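Local coordinates for protein beta subunit of photoactivated adenylyl cyclase (Beggiatoa sp. PS, PDB 5M2A) that is a light-regulated adenylyl cyclase that probably converts ATP to cyclic AMP when its flavin-binding BLUF domain senses blue light, at residues Ile155-Asp160 and Thr247-Ser252; Arg189-Tyr194 and Val206-Thr211; Leu293-Gly298 and Tyr327-Ala332. All blocks are in the same frame, centred on the assembly; numbering follows the deposited sequence.

Contact 1 of 3, residues Ile155-Asp160 and Thr247-Ser252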
loop_
_atom_site.group_PDB
_atom_site.type_symbol
_atom_site.label_atom_id
_atom_site.label_comp_id
_atom_site.label_asym_id
_atom_site.label_seq_id
_atom_site.Cartn_x
_atom_site.Cartn_y
_atom_site.Cartn_z
ATOM N N ILE A 155 -17.366 -7.401 -6.481
ATOM C CA ILE A 155 -17.899 -7.531 -5.132
ATOM C C ILE A 155 -16.877 -6.897 -4.211
ATOM O O ILE A 155 -15.698 -7.266 -4.239
ATOM C CB ILE A 155 -18.145 -9.001 -4.756
ATOM C CG1 ILE A 155 -19.239 -9.585 -5.656
ATOM C CG2 ILE A 155 -18.517 -9.119 -3.258
ATOM C CD1 ILE A 155 -19.481 -11.088 -5.472
ATOM N N ILE A 156 -17.315 -5.934 -3.413
ATOM C CA ILE A 156 -16.441 -5.268 -2.461
ATOM C C ILE A 156 -16.690 -5.884 -1.095
ATOM O O ILE A 156 -17.841 -6.063 -0.684
ATOM C CB ILE A 156 -16.685 -3.746 -2.447
ATOM C CG1 ILE A 156 -16.522 -3.182 -3.859
ATOM C CG2 ILE A 156 -15.708 -3.055 -1.505
ATOM C CD1 ILE A 156 -15.083 -3.260 -4.387
ATOM N N PHE A 157 -15.605 -6.192 -0.393
ATOM C CA PHE A 157 -15.623 -6.848 0.904
ATOM C C PHE A 157 -15.058 -5.871 1.932
ATOM O O PHE A 157 -14.007 -5.274 1.703
ATOM C CB PHE A 157 -14.791 -8.148 0.796
ATOM C CG PHE A 157 -14.460 -8.819 2.116
ATOM C CD1 PHE A 157 -13.518 -8.279 2.985
ATOM C CD2 PHE A 157 -15.020 -10.057 2.425
ATOM C CE1 PHE A 157 -13.191 -8.919 4.183
ATOM C CE2 PHE A 157 -14.687 -10.712 3.630
ATOM C CZ PHE A 157 -13.777 -10.143 4.503
ATOM N N PHE A 158 -15.755 -5.696 3.054
ATOM C CA PHE A 158 -15.214 -4.974 4.206
ATOM C C PHE A 158 -15.476 -5.817 5.439
ATOM O O PHE A 158 -16.602 -6.276 5.639
ATOM C CB PHE A 158 -15.868 -3.598 4.405
ATOM C CG PHE A 158 -15.284 -2.505 3.569
ATOM C CD1 PHE A 158 -14.093 -1.907 3.924
ATOM C CD2 PHE A 158 -15.943 -2.047 2.444
ATOM C CE1 PHE A 158 -13.554 -0.883 3.165
ATOM C CE2 PHE A 158 -15.409 -1.021 1.679
ATOM C CZ PHE A 158 -14.215 -0.440 2.040
ATOM N N SER A 159 -14.448 -6.027 6.258
ATOM C CA SER A 159 -14.643 -6.682 7.542
ATOM C C SER A 159 -13.859 -5.924 8.597
ATOM O O SER A 159 -12.774 -5.416 8.319
ATOM C CB SER A 159 -14.210 -8.145 7.506
ATOM O OG SER A 159 -12.816 -8.284 7.283
ATOM N N ASP A 160 -14.405 -5.831 9.809
ATOM C CA ASP A 160 -13.665 -5.158 10.872
ATOM C C ASP A 160 -14.040 -5.768 12.213
ATOM O O ASP A 160 -14.882 -6.666 12.301
ATOM C CB ASP A 160 -13.886 -3.638 10.841
ATOM C CG ASP A 160 -15.218 -3.208 11.397
ATOM O OD1 ASP A 160 -16.100 -4.057 11.612
ATOM O OD2 ASP A 160 -15.376 -1.991 11.621
ATOM N N THR A 247 -16.023 -10.418 14.405
ATOM C CA THR A 247 -15.992 -9.586 13.214
ATOM C C THR A 247 -17.408 -9.355 12.705
ATOM O O THR A 247 -18.339 -10.095 13.030
ATOM C CB THR A 247 -15.109 -10.220 12.117
ATOM O OG1 THR A 247 -14.875 -9.270 11.068
ATOM C CG2 THR A 247 -15.753 -11.459 11.543
ATOM N N GLY A 248 -17.568 -8.277 11.953
ATOM C CA GLY A 248 -18.759 -8.056 11.134
ATOM C C GLY A 248 -18.297 -7.841 9.730
ATOM O O GLY A 248 -17.210 -7.290 9.492
ATOM N N ILE A 249 -19.084 -8.293 8.753
ATOM C CA ILE A 249 -18.644 -8.257 7.365
ATOM C C ILE A 249 -19.758 -7.698 6.505
ATOM O O ILE A 249 -20.920 -8.075 6.675
ATOM C CB ILE A 249 -18.209 -9.648 6.862
ATOM C CG1 ILE A 249 -17.091 -10.181 7.772
ATOM C CG2 ILE A 249 -17.739 -9.580 5.410
ATOM C CD1 ILE A 249 -16.671 -11.620 7.527
ATOM N N GLY A 250 -19.402 -6.800 5.593
ATOM C CA GLY A 250 -20.340 -6.304 4.590
ATOM C C GLY A 250 -19.827 -6.604 3.194
ATOM O O GLY A 250 -18.622 -6.542 2.942
ATOM N N LEU A 251 -20.751 -6.926 2.290
ATOM C CA LEU A 251 -20.406 -7.149 0.892
ATOM C C LEU A 251 -21.330 -6.344 0.000
ATOM O O LEU A 251 -22.539 -6.265 0.247
ATOM C CB LEU A 251 -20.526 -8.619 0.512
ATOM C CG LEU A 251 -19.874 -9.686 1.383
ATOM C CD1 LEU A 251 -20.302 -11.048 0.878
ATOM C CD2 LEU A 251 -18.362 -9.558 1.354
ATOM N N SER A 252 -20.774 -5.784 -1.071
ATOM C CA SER A 252 -21.588 -5.072 -2.040
ATOM C C SER A 252 -21.147 -5.501 -3.430
ATOM O O SER A 252 -20.129 -6.173 -3.596
ATOM C CB SER A 252 -21.462 -3.558 -1.896
ATOM O OG SER A 252 -20.150 -3.160 -2.245
#
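F157 lies across L251 and I249 of the antiparallel neighbour and carries the crowded half of this strand pair. With CG anti to its backbone N (chi1 168°), the ring brings CD2 to 3.5 Å from L251 CD2. Further along the rim, F157 CE2 is 3.7 Å from I249 CG2, a methyl that makes an off-centre CH-pi contact. S159 closes the same face, its CB 3.5 Å from I249 CG1, and helix 215-235 covers F157, I249 and L251. An alanine at F157 would probably leave I249 CG2 without its ring contact and L251 CD2 with only CB and the backbone beside it, opening a gap toward helix 215-235.

The reverse face is thinner. G248 and G250 add no side chains there, F158 turns its ring away toward M207 and helix 274-285, and the main side-chain touch is S252 OG, hydrogen-bonded to A275 O, against I156 CB at 3.5 Å. All twelve touching residues are buried, so this is the loose face rather than a solvent-facing one. Paired backbone bonds join F158 to G250, with F158 N 3.0 Å from G250 O, and others flank them on both sides.

At the far end D160 O takes two donors, T247 OG1 at 2.9 Å and G248 N at 3.2 Å; the threonine hydroxyl sits above the carbonyl plane and is also bonded to Y183. The D160 carboxylate pairs with R287 and lies at the magnesium site completed by I161 and D204. A central antiparallel strand delivering an aspartate to the metal is characteristic of the class III nucleotidyl cyclase catalytic domain.

Contact 2 of 3, residues Arg189-Tyr194 and Val206-Thr211; sequences RIISAY and VMASFT
Y194 N, just past the end of helix 173-193, is held by two carbonyls of the last turn: it bonds to I190 O at 3.1 Å and weakly to I191 O at 3.2 Å. Y194 CB lies at the edge of the F210 ring, 4.2 Å from F210 CE2 and near the ring plane, while the phenol itself leads away to bond through OH to D224.

Everything that joins helix and strand is apolar, and I191 does most of it. Both ends of its forked side chain rest on A208, CG2 and CD1 each 3.9 Å from A208 CB. With CD1 extended (chi2 167°), the longer branch reaches V206 CG1 at 3.8 Å, the two side chains running alongside each other but oppositely directed. The other branch, CG2, approaches F210 CZ obliquely at 4.2 Å. The small A208 thus forms the floor on which the isoleucine sits, with V206 and F210 two residues before and after it along the strand.

The axes of segments 189-193 and 206-211 pass 10.0 Å apart and are nearly parallel, at 12°. Helix 173-193 thereby covers strand 205-211 and reaches F157 on strand 150-161, while helix 215-235 packs beside it against I190, Y194 and F210.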
loop_
_atom_site.group_PDB
_atom_site.type_symbol
_atom_site.label_atom_id
_atom_site.label_comp_id
_atom_site.label_asym_id
_atom_site.label_seq_id
_atom_site.Cartn_x
_atom_site.Cartn_y
_atom_site.Cartn_z
ATOM N N ARG A 189 -5.294 -14.492 4.593
ATOM C CA ARG A 189 -5.096 -15.865 4.142
ATOM C C ARG A 189 -6.349 -16.409 3.472
ATOM O O ARG A 189 -6.285 -17.002 2.388
ATOM C CB ARG A 189 -4.676 -16.759 5.316
ATOM C CG ARG A 189 -4.623 -18.236 4.959
ATOM C CD ARG A 189 -4.059 -19.093 6.088
ATOM N NE ARG A 189 -4.516 -18.656 7.403
ATOM C CZ ARG A 189 -5.659 -19.040 7.968
ATOM N NH1 ARG A 189 -6.491 -19.867 7.327
ATOM N NH2 ARG A 189 -5.977 -18.587 9.178
ATOM N N ILE A 190 -7.502 -16.192 4.096
ATOM C CA ILE A 190 -8.731 -16.806 3.616
ATOM C C ILE A 190 -9.220 -16.109 2.355
ATOM O O ILE A 190 -9.599 -16.772 1.389
ATOM C CB ILE A 190 -9.793 -16.806 4.727
ATOM C CG1 ILE A 190 -9.320 -17.736 5.861
ATOM C CG2 ILE A 190 -11.153 -17.258 4.191
ATOM C CD1 ILE A 190 -10.202 -17.707 7.107
ATOM N N ILE A 191 -9.222 -14.770 2.353
ATOM C CA ILE A 191 -9.577 -14.015 1.146
ATOM C C ILE A 191 -8.744 -14.506 -0.031
ATOM O O ILE A 191 -9.259 -14.762 -1.126
ATOM C CB ILE A 191 -9.367 -12.507 1.381
ATOM C CG1 ILE A 191 -10.400 -11.973 2.380
ATOM C CG2 ILE A 191 -9.410 -11.729 0.030
ATOM C CD1 ILE A 191 -10.089 -10.576 2.915
ATOM N N SER A 192 -7.427 -14.631 0.177
ATOM C CA SER A 192 -6.525 -15.000 -0.912
ATOM C C SER A 192 -6.708 -16.456 -1.326
ATOM O O SER A 192 -6.538 -16.800 -2.504
ATOM C CB SER A 192 -5.074 -14.740 -0.490
ATOM O OG SER A 192 -4.906 -13.376 -0.122
ATOM N N ALA A 193 -7.055 -17.326 -0.375
ATOM C CA ALA A 193 -7.324 -18.722 -0.713
ATOM C C ALA A 193 -8.530 -18.852 -1.631
ATOM O O ALA A 193 -8.570 -19.753 -2.480
ATOM C CB ALA A 193 -7.549 -19.541 0.555
ATOM N N TYR A 194 -9.518 -17.974 -1.478
ATOM C CA TYR A 194 -10.706 -18.007 -2.314
ATOM C C TYR A 194 -10.555 -17.161 -3.577
ATOM O O TYR A 194 -11.534 -16.980 -4.303
ATOM C CB TYR A 194 -11.935 -17.551 -1.511
ATOM C CG TYR A 194 -12.511 -18.628 -0.610
ATOM C CD1 TYR A 194 -13.424 -19.551 -1.099
ATOM C CD2 TYR A 194 -12.143 -18.717 0.730
ATOM C CE1 TYR A 194 -13.960 -20.538 -0.278
ATOM C CE2 TYR A 194 -12.674 -19.686 1.550
ATOM C CZ TYR A 194 -13.582 -20.593 1.047
ATOM O OH TYR A 194 -14.103 -21.566 1.862
ATOM N N VAL A 206 -10.436 -4.593 6.950
ATOM C CA VAL A 206 -9.835 -5.242 5.788
ATOM C C VAL A 206 -10.739 -4.953 4.596
ATOM O O VAL A 206 -11.946 -5.225 4.642
ATOM C CB VAL A 206 -9.675 -6.758 5.978
ATOM C CG1 VAL A 206 -9.087 -7.390 4.705
ATOM C CG2 VAL A 206 -8.820 -7.069 7.202
ATOM N N MET A 207 -10.162 -4.403 3.533
ATOM C CA MET A 207 -10.890 -4.145 2.302
ATOM C C MET A 207 -10.378 -5.070 1.209
ATOM O O MET A 207 -9.167 -5.180 1.005
ATOM C CB MET A 207 -10.727 -2.690 1.864
ATOM C CG MET A 207 -11.417 -2.375 0.540
ATOM S SD MET A 207 -11.075 -0.672 0.020
ATOM C CE MET A 207 -12.032 -0.563 -1.498
ATOM N N ALA A 208 -11.295 -5.716 0.494
ATOM C CA ALA A 208 -10.910 -6.661 -0.546
ATOM C C ALA A 208 -11.970 -6.658 -1.635
ATOM O O ALA A 208 -13.060 -6.112 -1.461
ATOM C CB ALA A 208 -10.712 -8.076 0.006
ATOM N N SER A 209 -11.634 -7.246 -2.786
ATOM C CA SER A 209 -12.629 -7.381 -3.835
ATOM C C SER A 209 -12.609 -8.797 -4.391
ATOM O O SER A 209 -11.620 -9.530 -4.274
ATOM C CB SER A 209 -12.398 -6.382 -4.974
ATOM O OG SER A 209 -11.156 -6.625 -5.593
ATOM N N PHE A 210 -13.739 -9.161 -4.990
ATOM C CA PHE A 210 -13.928 -10.407 -5.712
ATOM C C PHE A 210 -14.549 -10.071 -7.064
ATOM O O PHE A 210 -15.131 -8.999 -7.246
ATOM C CB PHE A 210 -14.846 -11.364 -4.931
ATOM C CG PHE A 210 -14.265 -11.861 -3.622
ATOM C CD1 PHE A 210 -14.369 -11.108 -2.465
ATOM C CD2 PHE A 210 -13.677 -13.114 -3.556
ATOM C CE1 PHE A 210 -13.845 -11.590 -1.265
ATOM C CE2 PHE A 210 -13.175 -13.612 -2.361
ATOM C CZ PHE A 210 -13.261 -12.857 -1.216
ATOM N N THR A 211 -14.433 -10.990 -8.016
ATOM C CA THR A 211 -15.092 -10.761 -9.293
ATOM C C THR A 211 -16.566 -11.137 -9.217
ATOM O O THR A 211 -17.028 -11.762 -8.266
ATOM C CB THR A 211 -14.426 -11.570 -10.400
ATOM O OG1 THR A 211 -14.690 -12.955 -10.164
ATOM C CG2 THR A 211 -12.939 -11.335 -10.400
#

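Contact 3 of 3, residues Leu293-Gly298 and Tyr327-Ala332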
loop_
_atom_site.group_PDB
_atom_site.type_symbol
_atom_site.label_atom_id
_atom_site.label_comp_id
_atom_site.label_asym_id
_atom_site.label_seq_id
_atom_site.Cartn_x
_atom_site.Cartn_y
_atom_site.Cartn_z
ATOM N N LEU A 293 -22.873 -11.065 8.839
ATOM C CA LEU A 293 -22.601 -10.814 7.430
ATOM C C LEU A 293 -23.819 -10.136 6.824
ATOM O O LEU A 293 -24.940 -10.608 7.007
ATOM C CB LEU A 293 -22.313 -12.123 6.688
ATOM C CG LEU A 293 -22.288 -12.083 5.163
ATOM C CD1 LEU A 293 -21.129 -11.215 4.701
ATOM C CD2 LEU A 293 -22.171 -13.494 4.607
ATOM N N ALA A 294 -23.610 -9.041 6.106
ATOM C CA ALA A 294 -24.710 -8.380 5.414
ATOM C C ALA A 294 -24.281 -8.013 4.006
ATOM O O ALA A 294 -23.152 -7.567 3.801
ATOM C CB ALA A 294 -25.170 -7.117 6.153
ATOM N N PHE A 295 -25.184 -8.169 3.036
ATOM C CA PHE A 295 -24.799 -7.871 1.666
ATOM C C PHE A 295 -26.010 -7.425 0.855
ATOM O O PHE A 295 -27.165 -7.499 1.301
ATOM C CB PHE A 295 -24.068 -9.064 1.017
ATOM C CG PHE A 295 -24.806 -10.367 1.121
ATOM C CD1 PHE A 295 -25.883 -10.635 0.290
ATOM C CD2 PHE A 295 -24.399 -11.336 2.036
ATOM C CE1 PHE A 295 -26.569 -11.840 0.377
ATOM C CE2 PHE A 295 -25.088 -12.543 2.132
ATOM C CZ PHE A 295 -26.163 -12.794 1.308
ATOM N N THR A 296 -25.721 -6.925 -0.341
ATOM C CA THR A 296 -26.740 -6.352 -1.211
ATOM C C THR A 296 -27.406 -7.415 -2.072
ATOM O O THR A 296 -26.926 -8.543 -2.199
ATOM C CB THR A 296 -26.136 -5.282 -2.120
ATOM O OG1 THR A 296 -25.122 -5.880 -2.938
ATOM C CG2 THR A 296 -25.518 -4.164 -1.296
ATOM N N ALA A 297 -28.537 -7.026 -2.673
ATOM C CA ALA A 297 -29.201 -7.890 -3.643
ATOM C C ALA A 297 -28.271 -8.267 -4.791
ATOM O O ALA A 297 -28.335 -9.389 -5.296
ATOM C CB ALA A 297 -30.459 -7.210 -4.180
ATOM N N GLY A 298 -27.376 -7.362 -5.190
ATOM C CA GLY A 298 -26.468 -7.673 -6.283
ATOM C C GLY A 298 -25.496 -8.785 -5.938
ATOM O O GLY A 298 -25.131 -9.596 -6.792
ATOM N N TYR A 327 -29.441 -8.261 2.575
ATOM C CA TYR A 327 -29.598 -9.698 2.690
ATOM C C TYR A 327 -28.489 -10.275 3.552
ATOM O O TYR A 327 -27.460 -9.646 3.792
ATOM C CB TYR A 327 -29.559 -10.383 1.319
ATOM C CG TYR A 327 -30.747 -10.089 0.452
ATOM C CD1 TYR A 327 -30.761 -8.985 -0.396
ATOM C CD2 TYR A 327 -31.861 -10.911 0.485
ATOM C CE1 TYR A 327 -31.866 -8.715 -1.190
ATOM C CE2 TYR A 327 -32.961 -10.648 -0.300
ATOM C CZ TYR A 327 -32.956 -9.555 -1.135
ATOM O OH TYR A 327 -34.063 -9.307 -1.913
ATOM N N THR A 328 -28.713 -11.510 3.975
ATOM C CA THR A 328 -27.705 -12.313 4.635
ATOM C C THR A 328 -27.971 -13.767 4.277
ATOM O O THR A 328 -28.848 -14.072 3.461
ATOM C CB THR A 328 -27.717 -12.068 6.148
ATOM O OG1 THR A 328 -26.608 -12.750 6.744
ATOM C CG2 THR A 328 -29.009 -12.579 6.766
ATOM N N VAL A 329 -27.189 -14.667 4.864
ATOM C CA VAL A 329 -27.454 -16.095 4.765
ATOM C C VAL A 329 -27.690 -16.642 6.165
ATOM O O VAL A 329 -27.176 -16.112 7.155
ATOM C CB VAL A 329 -26.318 -16.865 4.045
ATOM C CG1 VAL A 329 -26.199 -16.395 2.574
ATOM C CG2 VAL A 329 -24.978 -16.693 4.764
ATOM N N ASN A 330 -28.513 -17.695 6.243
ATOM C CA ASN A 330 -28.834 -18.297 7.533
ATOM C C ASN A 330 -27.569 -18.699 8.290
ATOM O O ASN A 330 -27.498 -18.563 9.520
ATOM C CB ASN A 330 -29.743 -19.506 7.317
ATOM C CG ASN A 330 -30.220 -20.124 8.620
ATOM O OD1 ASN A 330 -29.911 -21.278 8.924
ATOM N ND2 ASN A 330 -30.979 -19.362 9.392
ATOM N N GLU A 331 -26.558 -19.189 7.571
ATOM C CA GLU A 331 -25.313 -19.619 8.206
ATOM C C GLU A 331 -24.584 -18.486 8.933
ATOM O O GLU A 331 -23.741 -18.763 9.794
ATOM C CB GLU A 331 -24.375 -20.238 7.157
ATOM C CG GLU A 331 -24.871 -21.541 6.531
ATOM C CD GLU A 331 -24.927 -22.697 7.520
ATOM O OE1 GLU A 331 -24.033 -22.794 8.386
ATOM O OE2 GLU A 331 -25.869 -23.512 7.435
ATOM N N ALA A 332 -24.879 -17.224 8.617
ATOM C CA ALA A 332 -24.205 -16.098 9.257
ATOM C C ALA A 332 -24.865 -15.677 10.567
ATOM O O ALA A 332 -24.434 -14.694 11.179
ATOM C CB ALA A 332 -24.141 -14.897 8.310
#
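F295 and Y327 form one antiparallel hydrogen-bonded pair, F295 N to Y327 O at 2.8 Å and Y327 N to F295 O at 2.7 Å, and because the short strands meet at 132° they splay apart beyond it. Past this pair a side chain takes over from the backbone: T328 OG1, anti to its own N (chi1 -173°), donates to L293 O at 2.7 Å, tilted from the carbonyl plane.

The F295 ring lies under the partner chain. Its CG falls between the backbone N and the carbonyl carbon (chi1 52°), and Y327 O stands over the ring centre, 3.7 Å above the plane, with T328 N over the same face nearer the rim. V329 CG1 meets the ring at its edge, 3.8 Å from F295 CZ. At the neighbouring rim atom, F295 CE1 is 3.5 Å from Y327 CB, the two aromatic side chains crossing at about a right angle. The tyrosine ring reaches the start of helix 297-301, A297 CB lying 3.6 Å from Y327 CE1. T296 occupies the N-cap of that helix, its OG1 weakly accepting from V299 N.

On the diverging side a short 3-10 turn brings the chain back, so that A332 CB comes within 3.7 Å of L293 CB. This turn is closed by A332 N bonding to V329 O, whereas V329 N is buried with no partner in the model. L293 and F295 also pack on helix 215-235 and on strand 247-258. Strand 293-296, parallel to strand 247-258 on one flank and antiparallel to strand 324-329 on the other, continues the mixed sheet of the cyclase catalytic domain away from strand 150-161, which carries D160.

All three contacts belong to the mixed sheet of the cyclase domain, in which strands 205-211, 150-161, 247-258, 293-296 and 324-329 lie side by side. Contact 1 is the middle: its centre is about 10 Å from those of contacts 2 and 3, which are themselves about 17 Å apart between centres and do not touch. Probable backbone hydrogen bonds pass from F157 N to A208 O on one flank and from A294 N to I249 O on the other. Along the chain contact 2 is nested within the loop closed by contact 1, and contact 3 follows. The magnesium-bearing strand is thus embedded in a continuous sheet, with helix 215-235 reaching all three contacts.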